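Local coordinates for protein NADH dehydrogenase (Methanothermobacter marburgensis, PDB 4R81) that binds flavin mononucleotide in a flavodoxin-like fold and probably works as a cytosolic NAD(P)H:quinone oxidoreductase, at residues Val6-Ala11 with Tyr37-Leu42; Pro67-Val72 with Phe104-Thr109; Cys134-Thr139 with Met171-Gly176; Ile125-Ala130 with Val164-Val169. One frame throughout, in Å; residues are numbered along the deposited sequence.

Contact 1 (Val6-Ala11 with Tyr37-Leu42)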
loop_
_atom_site.group_PDB
_atom_site.type_symbol
_atom_site.label_atom_id
_atom_site.label_comp_id
_atom_site.label_asym_id
_atom_site.label_seq_id
_atom_site.Cartn_x
_atom_site.Cartn_y
_atom_site.Cartn_z
ATOM N N VAL A 6 2.967 -23.120 -7.897
ATOM C CA VAL A 6 2.587 -21.786 -7.451
ATOM C C VAL A 6 3.558 -21.257 -6.412
ATOM O O VAL A 6 3.855 -21.952 -5.442
ATOM C CB VAL A 6 1.197 -21.798 -6.801
ATOM C CG1 VAL A 6 0.692 -20.374 -6.612
ATOM C CG2 VAL A 6 0.231 -22.590 -7.658
ATOM N N TYR A 7 4.042 -20.031 -6.600
ATOM C CA TYR A 7 4.762 -19.355 -5.526
ATOM C C TYR A 7 3.767 -18.439 -4.824
ATOM O O TYR A 7 3.185 -17.532 -5.437
ATOM C CB TYR A 7 6.010 -18.596 -6.021
ATOM C CG TYR A 7 6.783 -17.903 -4.907
ATOM C CD1 TYR A 7 7.123 -18.582 -3.737
ATOM C CD2 TYR A 7 7.175 -16.570 -5.026
ATOM C CE1 TYR A 7 7.824 -17.953 -2.709
ATOM C CE2 TYR A 7 7.874 -15.929 -4.011
ATOM C CZ TYR A 7 8.197 -16.626 -2.853
ATOM O OH TYR A 7 8.889 -16.015 -1.826
ATOM N N ILE A 8 3.566 -18.710 -3.536
ATOM C CA ILE A 8 2.532 -18.067 -2.746
ATOM C C ILE A 8 3.151 -17.088 -1.766
ATOM O O ILE A 8 3.883 -17.483 -0.847
ATOM C CB ILE A 8 1.722 -19.102 -1.941
ATOM C CG1 ILE A 8 1.131 -20.183 -2.862
ATOM C CG2 ILE A 8 0.630 -18.403 -1.149
ATOM C CD1 ILE A 8 0.537 -21.359 -2.101
ATOM N N LEU A 9 2.867 -15.806 -1.972
ATOM C CA LEU A 9 3.314 -14.770 -1.048
ATOM C C LEU A 9 2.263 -14.628 0.040
ATOM O O LEU A 9 1.098 -14.341 -0.237
ATOM C CB LEU A 9 3.498 -13.428 -1.767
ATOM C CG LEU A 9 4.706 -13.253 -2.698
ATOM C CD1 LEU A 9 5.987 -13.647 -1.969
ATOM C CD2 LEU A 9 4.550 -14.045 -4.014
ATOM N N PHE A 10 2.683 -14.828 1.279
ATOM C CA PHE A 10 1.781 -14.765 2.415
ATOM C C PHE A 10 2.240 -13.652 3.346
ATOM O O PHE A 10 3.395 -13.623 3.779
ATOM C CB PHE A 10 1.766 -16.108 3.145
ATOM C CG PHE A 10 0.913 -16.116 4.375
ATOM C CD1 PHE A 10 -0.460 -16.251 4.281
ATOM C CD2 PHE A 10 1.482 -15.982 5.626
ATOM C CE1 PHE A 10 -1.254 -16.259 5.423
ATOM C CE2 PHE A 10 0.698 -15.980 6.763
ATOM C CZ PHE A 10 -0.667 -16.122 6.664
ATOM N N ALA A 11 1.326 -12.741 3.658
ATOM C CA ALA A 11 1.652 -11.565 4.449
ATOM C C ALA A 11 0.754 -11.399 5.672
ATOM O O ALA A 11 -0.333 -10.831 5.565
ATOM C CB ALA A 11 1.570 -10.315 3.566
ATOM N N TYR A 37 3.457 -26.208 -4.784
ATOM C CA TYR A 37 3.615 -24.837 -4.308
ATOM C C TYR A 37 4.804 -24.625 -3.367
ATOM O O TYR A 37 5.357 -25.573 -2.798
ATOM C CB TYR A 37 2.316 -24.339 -3.647
ATOM C CG TYR A 37 1.955 -25.136 -2.418
ATOM C CD1 TYR A 37 2.425 -24.763 -1.161
ATOM C CD2 TYR A 37 1.178 -26.282 -2.520
ATOM C CE1 TYR A 37 2.120 -25.503 -0.040
ATOM C CE2 TYR A 37 0.867 -27.030 -1.406
ATOM C CZ TYR A 37 1.341 -26.638 -0.170
ATOM O OH TYR A 37 1.028 -27.384 0.934
ATOM N N GLU A 38 5.192 -23.360 -3.230
ATOM C CA GLU A 38 6.161 -22.933 -2.235
ATOM C C GLU A 38 5.591 -21.685 -1.583
ATOM O O GLU A 38 5.117 -20.790 -2.277
ATOM C CB GLU A 38 7.522 -22.610 -2.876
ATOM C CG GLU A 38 8.580 -22.164 -1.856
ATOM C CD GLU A 38 9.945 -21.886 -2.468
ATOM O OE1 GLU A 38 10.132 -22.121 -3.682
ATOM O OE2 GLU A 38 10.839 -21.421 -1.724
ATOM N N VAL A 39 5.629 -21.625 -0.254
ATOM C CA VAL A 39 5.124 -20.459 0.462
ATOM C C VAL A 39 6.243 -19.527 0.896
ATOM O O VAL A 39 7.195 -19.954 1.563
ATOM C CB VAL A 39 4.293 -20.852 1.705
ATOM C CG1 VAL A 39 3.760 -19.598 2.406
ATOM C CG2 VAL A 39 3.149 -21.772 1.302
ATOM N N GLY A 40 6.114 -18.258 0.511
ATOM C CA GLY A 40 6.975 -17.212 1.022
ATOM C C GLY A 40 6.237 -16.465 2.117
ATOM O O GLY A 40 5.432 -15.577 1.839
ATOM N N ASP A 41 6.482 -16.863 3.361
ATOM C CA ASP A 41 5.853 -16.255 4.536
ATOM C C ASP A 41 6.730 -15.065 4.903
ATOM O O ASP A 41 7.730 -15.208 5.619
ATOM C CB ASP A 41 5.786 -17.284 5.680
ATOM C CG ASP A 41 5.012 -16.786 6.905
ATOM O OD1 ASP A 41 5.027 -15.574 7.192
ATOM O OD2 ASP A 41 4.400 -17.627 7.605
ATOM N N LEU A 42 6.366 -13.894 4.387
ATOM C CA LEU A 42 7.240 -12.732 4.446
ATOM C C LEU A 42 7.624 -12.322 5.862
ATOM O O LEU A 42 8.753 -11.902 6.096
ATOM C CB LEU A 42 6.617 -11.546 3.699
ATOM C CG LEU A 42 6.396 -11.746 2.194
ATOM C CD1 LEU A 42 5.789 -10.502 1.571
ATOM C CD2 LEU A 42 7.709 -12.097 1.498
HETATM O O HOH W 1 3.918 -13.248 6.409
#
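Y7 brings its ring obliquely past E38 O and ends at G40. Its CB leads to a CG anti to the backbone N (chi1 -179°). CD1 then lies 3.3 Å from E38 O, and CE1 is 3.7 Å from G40 N. The hydroxyl OH comes 3.6 Å from G40 CA. Y7 OH is hydrogen-bonded to E75 and R78. Strands 6-10 and 37-41 are parallel neighbours, joined by hydrogen bonds from E38 N to V6 O, I8 N to E38 O, G40 N to I8 O and F10 N to G40 O. L42 N extends the pattern to F10 O. On the other face, I8 CD1 packs on Y37 CB at 3.8 Å, and the edge of the F10 ring meets the D41 carboxylate, CD2 to CG 3.8 Å. Water 1 lies within hydrogen-bonding distance of F10 O and D41 OD1. These are the two strands of a beta-alpha-beta unit connected through helix 18-32. The backbone is paired regularly. E38 OE1 pairs with R81 and D41 OD2 with R20, in salt bridges, so their charges are probably offset.

Contact 2 (Pro67-Val72 with Phe104-Thr109); sequences PLPEDV and FDRVWT
D71 turns its CG between its own backbone N and carbonyl carbon (chi1 57°), and this places the carboxylate beside R106. The R106 chain bends at chi3 (59°), which swings NE round. The guanidinium then grips D71 end-on with two nitrogens. NH2 gives its hydrogen to D71 OD1 at 3.0 Å, on the syn lone pair. NH1 reaches D71 OD2 at 2.9 Å from above the carboxylate plane. A weak third bond joins NH2 to OD2. The two planes are 43° apart, so the salt bridge is twisted. V72 CG2 lies over one face of the guanidinium, 3.7 Å from NH2, and P69 CB sits at its edge. V72 CG2 also packs on R106 O at 3.4 Å. Further along, L68 CD2 touches T109 CG2 at 3.7 Å. D71 OD1 also takes a weak bond from V72 N. R106 has further partners: NE pairs with E55, and NH1 donates to R48 O. The contact joins the start of helix 70-80, with P69 at the N-cap, to the end of helix 98-107. Helix 53-61 packs against L68, P69 and T109, and W108 meets W93 of the second subunit edge-to-face.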
loop_
_atom_site.group_PDB
_atom_site.type_symbol
_atom_site.label_atom_id
_atom_site.label_comp_id
_atom_site.label_asym_id
_atom_site.label_seq_id
_atom_site.Cartn_x
_atom_site.Cartn_y
_atom_site.Cartn_z
ATOM N N PRO A 67 23.398 -4.732 -10.363
ATOM C CA PRO A 67 23.265 -5.711 -9.272
ATOM C C PRO A 67 21.961 -5.616 -8.484
ATOM O O PRO A 67 21.400 -4.530 -8.326
ATOM C CB PRO A 67 24.433 -5.361 -8.346
ATOM C CG PRO A 67 25.434 -4.717 -9.228
ATOM C CD PRO A 67 24.644 -3.952 -10.244
ATOM N N LEU A 68 21.494 -6.758 -7.992
ATOM C CA LEU A 68 20.323 -6.820 -7.125
ATOM C C LEU A 68 20.713 -7.436 -5.794
ATOM O O LEU A 68 21.603 -8.284 -5.745
ATOM C CB LEU A 68 19.218 -7.662 -7.766
ATOM C CG LEU A 68 18.527 -7.032 -8.972
ATOM C CD1 LEU A 68 17.552 -8.010 -9.595
ATOM C CD2 LEU A 68 17.810 -5.779 -8.544
ATOM N N PRO A 69 20.048 -7.012 -4.709
ATOM C CA PRO A 69 20.274 -7.589 -3.380
ATOM C C PRO A 69 20.000 -9.092 -3.386
ATOM O O PRO A 69 19.155 -9.553 -4.159
ATOM C CB PRO A 69 19.232 -6.880 -2.512
ATOM C CG PRO A 69 18.956 -5.603 -3.209
ATOM C CD PRO A 69 19.085 -5.899 -4.676
ATOM N N GLU A 70 20.694 -9.844 -2.537
ATOM C CA GLU A 70 20.542 -11.295 -2.512
ATOM C C GLU A 70 19.113 -11.758 -2.224
ATOM O O GLU A 70 18.654 -12.752 -2.791
ATOM C CB GLU A 70 21.532 -11.926 -1.526
ATOM C CG GLU A 70 22.967 -11.995 -2.049
ATOM C CD GLU A 70 24.004 -12.025 -0.943
ATOM O OE1 GLU A 70 23.737 -11.441 0.134
ATOM O OE2 GLU A 70 25.087 -12.620 -1.154
ATOM N N ASP A 71 18.402 -11.041 -1.359
ATOM C CA ASP A 71 17.054 -11.464 -1.006
ATOM C C ASP A 71 16.098 -11.296 -2.184
ATOM O O ASP A 71 15.213 -12.127 -2.402
ATOM C CB ASP A 71 16.548 -10.775 0.272
ATOM C CG ASP A 71 16.568 -9.258 0.188
ATOM O OD1 ASP A 71 17.147 -8.682 -0.765
ATOM O OD2 ASP A 71 15.999 -8.629 1.111
ATOM N N VAL A 72 16.306 -10.236 -2.959
ATOM C CA VAL A 72 15.529 -10.010 -4.175
ATOM C C VAL A 72 15.837 -11.075 -5.234
ATOM O O VAL A 72 14.925 -11.601 -5.882
ATOM C CB VAL A 72 15.758 -8.588 -4.740
ATOM C CG1 VAL A 72 15.053 -8.420 -6.077
ATOM C CG2 VAL A 72 15.258 -7.544 -3.746
ATOM N N PHE A 104 6.549 -5.671 -3.337
ATOM C CA PHE A 104 6.423 -5.110 -4.679
ATOM C C PHE A 104 7.499 -4.046 -4.930
ATOM O O PHE A 104 8.180 -4.081 -5.965
ATOM C CB PHE A 104 5.021 -4.528 -4.916
ATOM C CG PHE A 104 3.938 -5.571 -5.018
ATOM C CD1 PHE A 104 3.876 -6.422 -6.113
ATOM C CD2 PHE A 104 2.978 -5.693 -4.025
ATOM C CE1 PHE A 104 2.884 -7.390 -6.204
ATOM C CE2 PHE A 104 1.978 -6.662 -4.111
ATOM C CZ PHE A 104 1.928 -7.503 -5.205
ATOM N N ASP A 105 7.667 -3.121 -3.984
ATOM C CA ASP A 105 8.629 -2.021 -4.142
ATOM C C ASP A 105 10.029 -2.550 -4.452
ATOM O O ASP A 105 10.740 -2.006 -5.300
ATOM C CB ASP A 105 8.726 -1.159 -2.873
ATOM C CG ASP A 105 7.431 -0.438 -2.524
ATOM O OD1 ASP A 105 6.531 -0.331 -3.384
ATOM O OD2 ASP A 105 7.327 0.033 -1.364
ATOM N N ARG A 106 10.409 -3.621 -3.756
ATOM C CA ARG A 106 11.769 -4.151 -3.818
ATOM C C ARG A 106 11.985 -5.257 -4.848
ATOM O O ARG A 106 13.099 -5.431 -5.357
ATOM C CB ARG A 106 12.197 -4.651 -2.431
ATOM C CG ARG A 106 12.211 -3.570 -1.349
ATOM C CD ARG A 106 12.913 -4.060 -0.089
ATOM N NE ARG A 106 14.287 -4.450 -0.391
ATOM C CZ ARG A 106 14.817 -5.647 -0.149
ATOM N NH1 ARG A 106 14.105 -6.591 0.448
ATOM N NH2 ARG A 106 16.076 -5.890 -0.496
ATOM N N VAL A 107 10.933 -6.009 -5.152
ATOM C CA VAL A 107 11.084 -7.196 -5.985
ATOM C C VAL A 107 10.727 -6.913 -7.438
ATOM O O VAL A 107 11.303 -7.502 -8.344
ATOM C CB VAL A 107 10.307 -8.407 -5.393
ATOM C CG1 VAL A 107 10.431 -9.654 -6.289
ATOM C CG2 VAL A 107 10.815 -8.710 -3.977
ATOM N N TRP A 108 9.814 -5.974 -7.667
ATOM C CA TRP A 108 9.452 -5.616 -9.034
ATOM C C TRP A 108 10.480 -4.624 -9.593
ATOM O O TRP A 108 10.208 -3.425 -9.714
ATOM C CB TRP A 108 8.051 -5.000 -9.078
ATOM C CG TRP A 108 6.833 -5.936 -9.205
ATOM C CD1 TRP A 108 5.545 -5.528 -9.370
ATOM C CD2 TRP A 108 6.787 -7.389 -9.192
ATOM N NE1 TRP A 108 4.702 -6.609 -9.454
ATOM C CE2 TRP A 108 5.434 -7.760 -9.351
ATOM C CE3 TRP A 108 7.747 -8.402 -9.059
ATOM C CZ2 TRP A 108 5.016 -9.097 -9.390
ATOM C CZ3 TRP A 108 7.329 -9.732 -9.094
ATOM C CH2 TRP A 108 5.975 -10.064 -9.257
ATOM N N THR A 109 11.658 -5.128 -9.944
ATOM C CA THR A 109 12.803 -4.274 -10.277
ATOM C C THR A 109 12.911 -3.933 -11.753
ATOM O O THR A 109 12.406 -4.657 -12.611
ATOM C CB THR A 109 14.125 -4.922 -9.813
ATOM O OG1 THR A 109 14.219 -6.251 -10.339
ATOM C CG2 THR A 109 14.157 -4.997 -8.313
#

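Contact 3 (Cys134-Thr139 with Met171-Gly176); sequences CSAGHT and MEILGG. With FMN (flavin mononucleotide), chain E.
C134 and M171 meet where the strands are packed closely, with M171 CE 3.7 Å from C134 CB. The extended M171 chain, its CG anti to the backbone N (chi1 -175°), carries the methyl across to the cysteine. Two hydrogen bonds join the strands, C134 N to E172 O and L174 N to C134 O. A third, from A136 N to L174 O, continues the pattern just past the end of 129-135, its donor above the carbonyl plane. Beyond this the pairing gives way to loops, and the contact is looser. Here G176 N donates to H138 O at 3.1 Å, again from above the carbonyl plane, and G175 CA lies 3.2 Å from H138 O. H138 is exposed to solvent. Its CB bond points away from 171-176, and CB and CD2 each lie 3.3 Å from FMN O2. Its backbone N donates to FMN O2 at 2.8 Å, a nearly straight bond. G137 N gives a hydrogen bond to FMN N1 at 3.1 Å and a weak one to O2'. H12, F18, S19, L91 and W93 also bind the flavin, with Y56 of the second subunit. Such loops at the C-terminal ends of parallel strands form the FMN site of flavodoxin-like folds.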
loop_
_atom_site.group_PDB
_atom_site.type_symbol
_atom_site.label_atom_id
_atom_site.label_comp_id
_atom_site.label_asym_id
_atom_site.label_seq_id
_atom_site.Cartn_x
_atom_site.Cartn_y
_atom_site.Cartn_z
ATOM N N CYS A 134 -7.825 -11.971 -0.693
ATOM C CA CYS A 134 -7.763 -10.855 0.235
ATOM C C CYS A 134 -8.898 -10.928 1.247
ATOM O O CYS A 134 -10.078 -10.861 0.892
ATOM C CB CYS A 134 -7.845 -9.547 -0.554
ATOM S SG CYS A 134 -7.928 -8.077 0.450
ATOM N N SER A 135 -8.547 -11.077 2.516
ATOM C CA SER A 135 -9.545 -11.135 3.579
ATOM C C SER A 135 -9.866 -9.722 4.044
ATOM O O SER A 135 -8.967 -8.920 4.252
ATOM C CB SER A 135 -9.024 -11.969 4.750
ATOM O OG SER A 135 -9.894 -11.878 5.863
ATOM N N ALA A 136 -11.150 -9.404 4.198
ATOM C CA ALA A 136 -11.533 -8.045 4.578
ATOM C C ALA A 136 -12.602 -8.048 5.652
ATOM O O ALA A 136 -13.426 -8.958 5.708
ATOM C CB ALA A 136 -12.024 -7.276 3.361
ATOM N N GLY A 137 -12.577 -7.033 6.506
ATOM C CA GLY A 137 -13.630 -6.841 7.484
ATOM C C GLY A 137 -14.947 -6.482 6.820
ATOM O O GLY A 137 -15.999 -7.038 7.145
ATOM N N HIS A 138 -14.900 -5.532 5.888
ATOM C CA HIS A 138 -16.088 -5.178 5.119
ATOM C C HIS A 138 -16.509 -6.325 4.215
ATOM O O HIS A 138 -15.690 -7.148 3.821
ATOM C CB HIS A 138 -15.833 -3.928 4.281
ATOM C CG HIS A 138 -15.864 -2.667 5.079
ATOM N ND1 HIS A 138 -16.995 -2.239 5.736
ATOM C CD2 HIS A 138 -14.904 -1.749 5.338
ATOM C CE1 HIS A 138 -16.734 -1.107 6.362
ATOM N NE2 HIS A 138 -15.472 -0.789 6.140
ATOM N N THR A 139 -17.793 -6.383 3.887
ATOM C CA THR A 139 -18.247 -7.349 2.901
ATOM C C THR A 139 -17.812 -6.884 1.518
ATOM O O THR A 139 -17.575 -5.691 1.299
ATOM C CB THR A 139 -19.771 -7.510 2.923
ATOM O OG1 THR A 139 -20.389 -6.237 2.696
ATOM C CG2 THR A 139 -20.221 -8.064 4.266
ATOM N N MET A 171 -9.070 -12.088 -8.494
ATOM C CA MET A 171 -9.068 -11.637 -7.103
ATOM C C MET A 171 -10.344 -12.091 -6.403
ATOM O O MET A 171 -11.442 -11.963 -6.947
ATOM C CB MET A 171 -8.910 -10.113 -7.000
ATOM C CG MET A 171 -8.766 -9.585 -5.563
ATOM S SD MET A 171 -8.470 -7.798 -5.468
ATOM C CE MET A 171 -8.098 -7.571 -3.730
ATOM N N GLU A 172 -10.187 -12.643 -5.207
ATOM C CA GLU A 172 -11.325 -13.023 -4.381
ATOM C C GLU A 172 -11.305 -12.157 -3.136
ATOM O O GLU A 172 -10.357 -12.218 -2.349
ATOM C CB GLU A 172 -11.222 -14.491 -3.956
ATOM C CG GLU A 172 -11.009 -15.473 -5.097
ATOM C CD GLU A 172 -12.297 -15.982 -5.688
ATOM O OE1 GLU A 172 -13.375 -15.464 -5.326
ATOM O OE2 GLU A 172 -12.229 -16.909 -6.522
ATOM N N ILE A 173 -12.336 -11.340 -2.960
ATOM C CA ILE A 173 -12.463 -10.579 -1.729
ATOM C C ILE A 173 -13.231 -11.425 -0.726
ATOM O O ILE A 173 -14.437 -11.631 -0.857
ATOM C CB ILE A 173 -13.151 -9.222 -1.945
ATOM C CG1 ILE A 173 -12.290 -8.346 -2.859
ATOM C CG2 ILE A 173 -13.386 -8.536 -0.606
ATOM C CD1 ILE A 173 -12.940 -7.023 -3.235
ATOM N N LEU A 174 -12.510 -11.938 0.265
ATOM C CA LEU A 174 -13.109 -12.776 1.294
ATOM C C LEU A 174 -13.557 -11.879 2.445
ATOM O O LEU A 174 -12.830 -11.679 3.420
ATOM C CB LEU A 174 -12.122 -13.860 1.748
ATOM C CG LEU A 174 -11.539 -14.712 0.606
ATOM C CD1 LEU A 174 -10.451 -15.693 1.087
ATOM C CD2 LEU A 174 -12.643 -15.461 -0.149
ATOM N N GLY A 175 -14.755 -11.318 2.310
ATOM C CA GLY A 175 -15.202 -10.263 3.204
ATOM C C GLY A 175 -16.072 -10.715 4.358
ATOM O O GLY A 175 -16.448 -11.881 4.444
ATOM N N GLY A 176 -16.369 -9.783 5.259
ATOM C CA GLY A 176 -17.233 -10.051 6.396
ATOM C C GLY A 176 -16.493 -10.528 7.632
ATOM O O GLY A 176 -17.117 -10.936 8.625
HETATM N N1 FMN E . -11.103 -4.279 6.678
HETATM C C2 FMN E . -11.628 -3.635 5.574
HETATM O O2 FMN E . -12.641 -4.069 5.042
HETATM N N3 FMN E . -11.016 -2.508 5.060
HETATM C C4 FMN E . -9.871 -2.013 5.648
HETATM O O4 FMN E . -9.340 -1.016 5.168
HETATM C C4A FMN E . -9.332 -2.649 6.764
HETATM N N5 FMN E . -8.196 -2.165 7.381
HETATM C C5A FMN E . -7.668 -2.820 8.475
HETATM C C6 FMN E . -6.509 -2.335 9.082
HETATM C C7 FMN E . -5.971 -2.981 10.192
HETATM C C7M FMN E . -4.714 -2.471 10.833
HETATM C C8 FMN E . -6.593 -4.122 10.700
HETATM C C8M FMN E . -6.027 -4.827 11.902
HETATM C C9 FMN E . -7.756 -4.594 10.095
HETATM C C9A FMN E . -8.296 -3.953 8.981
HETATM N N10 FMN E . -9.449 -4.424 8.374
HETATM C C10 FMN E . -9.959 -3.784 7.270
HETATM C "C1'" FMN E . -10.129 -5.658 8.871
HETATM C "C2'" FMN E . -9.264 -6.821 8.361
HETATM O "O2'" FMN E . -9.302 -6.941 6.952
HETATM C "C3'" FMN E . -9.624 -8.116 9.069
HETATM O "O3'" FMN E . -9.148 -7.992 10.399
HETATM C "C4'" FMN E . -8.955 -9.309 8.397
HETATM O "O4'" FMN E . -9.485 -9.550 7.111
HETATM C "C5'" FMN E . -9.099 -10.575 9.226
HETATM O "O5'" FMN E . -8.209 -11.516 8.673
HETATM P P FMN E . -6.946 -11.983 9.546
HETATM O O1P FMN E . -7.481 -12.749 10.742
HETATM O O2P FMN E . -6.061 -12.880 8.717
HETATM O O3P FMN E . -6.210 -10.755 10.026
#

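Contact 4 (Ile125-Ala130 with Val164-Val169)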
loop_
_atom_site.group_PDB
_atom_site.type_symbol
_atom_site.label_atom_id
_atom_site.label_comp_id
_atom_site.label_asym_id
_atom_site.label_seq_id
_atom_site.Cartn_x
_atom_site.Cartn_y
_atom_site.Cartn_z
ATOM N N ILE A 125 9.067 -11.386 -16.512
ATOM C CA ILE A 125 8.202 -12.252 -15.718
ATOM C C ILE A 125 7.399 -13.196 -16.614
ATOM O O ILE A 125 6.729 -12.762 -17.551
ATOM C CB ILE A 125 7.271 -11.424 -14.803
ATOM C CG1 ILE A 125 8.109 -10.597 -13.825
ATOM C CG2 ILE A 125 6.299 -12.327 -14.057
ATOM C CD1 ILE A 125 7.293 -9.679 -12.932
ATOM N N ASP A 126 7.493 -14.490 -16.329
ATOM C CA ASP A 126 6.809 -15.509 -17.112
ATOM C C ASP A 126 5.837 -16.285 -16.225
ATOM O O ASP A 126 6.154 -17.363 -15.723
ATOM C CB ASP A 126 7.830 -16.447 -17.753
ATOM C CG ASP A 126 7.191 -17.470 -18.655
ATOM O OD1 ASP A 126 6.077 -17.208 -19.156
ATOM O OD2 ASP A 126 7.803 -18.536 -18.864
ATOM N N ILE A 127 4.647 -15.724 -16.045
ATOM C CA ILE A 127 3.666 -16.264 -15.111
ATOM C C ILE A 127 2.298 -16.302 -15.771
ATOM O O ILE A 127 1.795 -15.269 -16.234
ATOM C CB ILE A 127 3.579 -15.401 -13.830
ATOM C CG1 ILE A 127 4.871 -15.504 -13.005
ATOM C CG2 ILE A 127 2.368 -15.804 -12.984
ATOM C CD1 ILE A 127 5.118 -16.884 -12.376
ATOM N N GLU A 128 1.698 -17.489 -15.811
ATOM C CA GLU A 128 0.436 -17.690 -16.518
ATOM C C GLU A 128 -0.759 -17.111 -15.759
ATOM O O GLU A 128 -1.688 -16.569 -16.373
ATOM C CB GLU A 128 0.218 -19.183 -16.794
ATOM C CG GLU A 128 -0.828 -19.482 -17.861
ATOM C CD GLU A 128 -0.404 -19.034 -19.263
ATOM O OE1 GLU A 128 0.817 -19.001 -19.555
ATOM O OE2 GLU A 128 -1.296 -18.715 -20.078
ATOM N N LYS A 129 -0.718 -17.200 -14.430
ATOM C CA LYS A 129 -1.850 -16.787 -13.603
ATOM C C LYS A 129 -1.429 -16.307 -12.221
ATOM O O LYS A 129 -0.546 -16.887 -11.597
ATOM C CB LYS A 129 -2.836 -17.948 -13.439
ATOM C CG LYS A 129 -4.125 -17.581 -12.719
ATOM C CD LYS A 129 -5.134 -18.704 -12.835
ATOM C CE LYS A 129 -6.554 -18.241 -12.530
ATOM N NZ LYS A 129 -7.489 -19.409 -12.450
ATOM N N ALA A 130 -2.078 -15.252 -11.745
ATOM C CA ALA A 130 -1.933 -14.829 -10.364
ATOM C C ALA A 130 -3.302 -14.825 -9.704
ATOM O O ALA A 130 -4.284 -14.359 -10.292
ATOM C CB ALA A 130 -1.303 -13.454 -10.282
ATOM N N VAL A 164 2.848 -6.015 -15.101
ATOM C CA VAL A 164 4.218 -6.518 -15.145
ATOM C C VAL A 164 4.313 -7.814 -15.946
ATOM O O VAL A 164 5.343 -8.495 -15.935
ATOM C CB VAL A 164 4.823 -6.705 -13.730
ATOM C CG1 VAL A 164 4.762 -5.401 -12.959
ATOM C CG2 VAL A 164 4.111 -7.813 -12.963
ATOM N N GLY A 165 3.236 -8.152 -16.648
ATOM C CA GLY A 165 3.269 -9.265 -17.577
ATOM C C GLY A 165 2.544 -10.541 -17.185
ATOM O O GLY A 165 2.492 -11.473 -17.980
ATOM N N VAL A 166 2.003 -10.608 -15.970
ATOM C CA VAL A 166 1.193 -11.766 -15.590
ATOM C C VAL A 166 0.044 -11.915 -16.597
ATOM O O VAL A 166 -0.640 -10.945 -16.904
ATOM C CB VAL A 166 0.630 -11.620 -14.170
ATOM C CG1 VAL A 166 -0.276 -12.800 -13.842
ATOM C CG2 VAL A 166 1.766 -11.518 -13.156
ATOM N N LYS A 167 -0.161 -13.121 -17.123
ATOM C CA LYS A 167 -1.056 -13.278 -18.268
ATOM C C LYS A 167 -2.543 -13.267 -17.917
ATOM O O LYS A 167 -3.373 -12.818 -18.714
ATOM C CB LYS A 167 -0.689 -14.534 -19.064
ATOM C CG LYS A 167 0.726 -14.480 -19.617
ATOM C CD LYS A 167 0.990 -15.556 -20.656
ATOM C CE LYS A 167 2.391 -15.406 -21.220
ATOM N NZ LYS A 167 3.431 -15.683 -20.182
ATOM N N ASN A 168 -2.866 -13.756 -16.726
ATOM C CA ASN A 168 -4.247 -13.904 -16.277
ATOM C C ASN A 168 -4.296 -13.658 -14.779
ATOM O O ASN A 168 -3.417 -14.123 -14.052
ATOM C CB ASN A 168 -4.759 -15.322 -16.559
ATOM C CG ASN A 168 -4.800 -15.653 -18.037
ATOM O OD1 ASN A 168 -5.741 -15.282 -18.739
ATOM N ND2 ASN A 168 -3.784 -16.366 -18.517
ATOM N N VAL A 169 -5.309 -12.928 -14.319
ATOM C CA VAL A 169 -5.440 -12.614 -12.896
ATOM C C VAL A 169 -6.864 -12.800 -12.365
ATOM O O VAL A 169 -7.850 -12.563 -13.076
ATOM C CB VAL A 169 -4.977 -11.167 -12.569
ATOM C CG1 VAL A 169 -3.510 -10.968 -12.918
ATOM C CG2 VAL A 169 -5.848 -10.148 -13.289
HETATM O O HOH W 2 4.055 -13.518 -18.043
HETATM O O HOH W 3 3.060 -18.152 -18.759
#
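The amide of N168 and the carboxylate of E128 lie side by side, pointing the same way, with their planes 41° apart. At the amide edge, ND2 donates to E128 O at 3.0 Å, and that oxygen lies in the amide plane. The E128 carboxylate has the K167 chain beside it, OE1 to CD 3.6 Å. K167 CG is anti to the carbonyl carbon (chi1 -61°), and the chain bends at chi4 (66°) to set NZ near D126. NZ forms a salt bridge with D126 OD1 at 3.2 Å, whose hydrogen bond is weak. E128 OE1 is 4.3 Å from NZ, and water 3 bridges them. Water 2 accepts from I127 N and K167 NZ and lies close to I125 O and G165 O. Backbone hydrogen bonds run from K167 N to I127 O and from A130 N to N168 O. Away from the charges, V166 CG1 packs on A130 CB at 3.8 Å, and I125 CD1 on V164 CG2 at 3.7 Å. G165 has positive phi and closes a Schellman motif ending helix 148-162. The two loops run into parallel strands 129-135 and 169-174. One lysine serves two acids, D126 directly and E128 through water, so its positive charge is probably favoured.

Contacts 1, 3 and 4 belong to one parallel sheet, and contact 2 lies beside it between helices. Contact 1 pairs outermost strand 36-41 with 5-10; contact 3 pairs the other outermost strand, 169-174, with 129-135. Their centres are about 19 Å apart. Contact 4 leads into the strand pair that contact 3 continues, with centres about 22 Å apart. Contacts 2 and 4 touch through W108, whose CD1 is 3.7 Å from V164 CG1. Contact 3 holds the FMN directly. In contact 1, the F10 side chain is about 7 Å from a flavin. Contact 2 includes D105 of an FMN pocket, while the V164 side chain in contact 4 lies about 9 Å from a flavin.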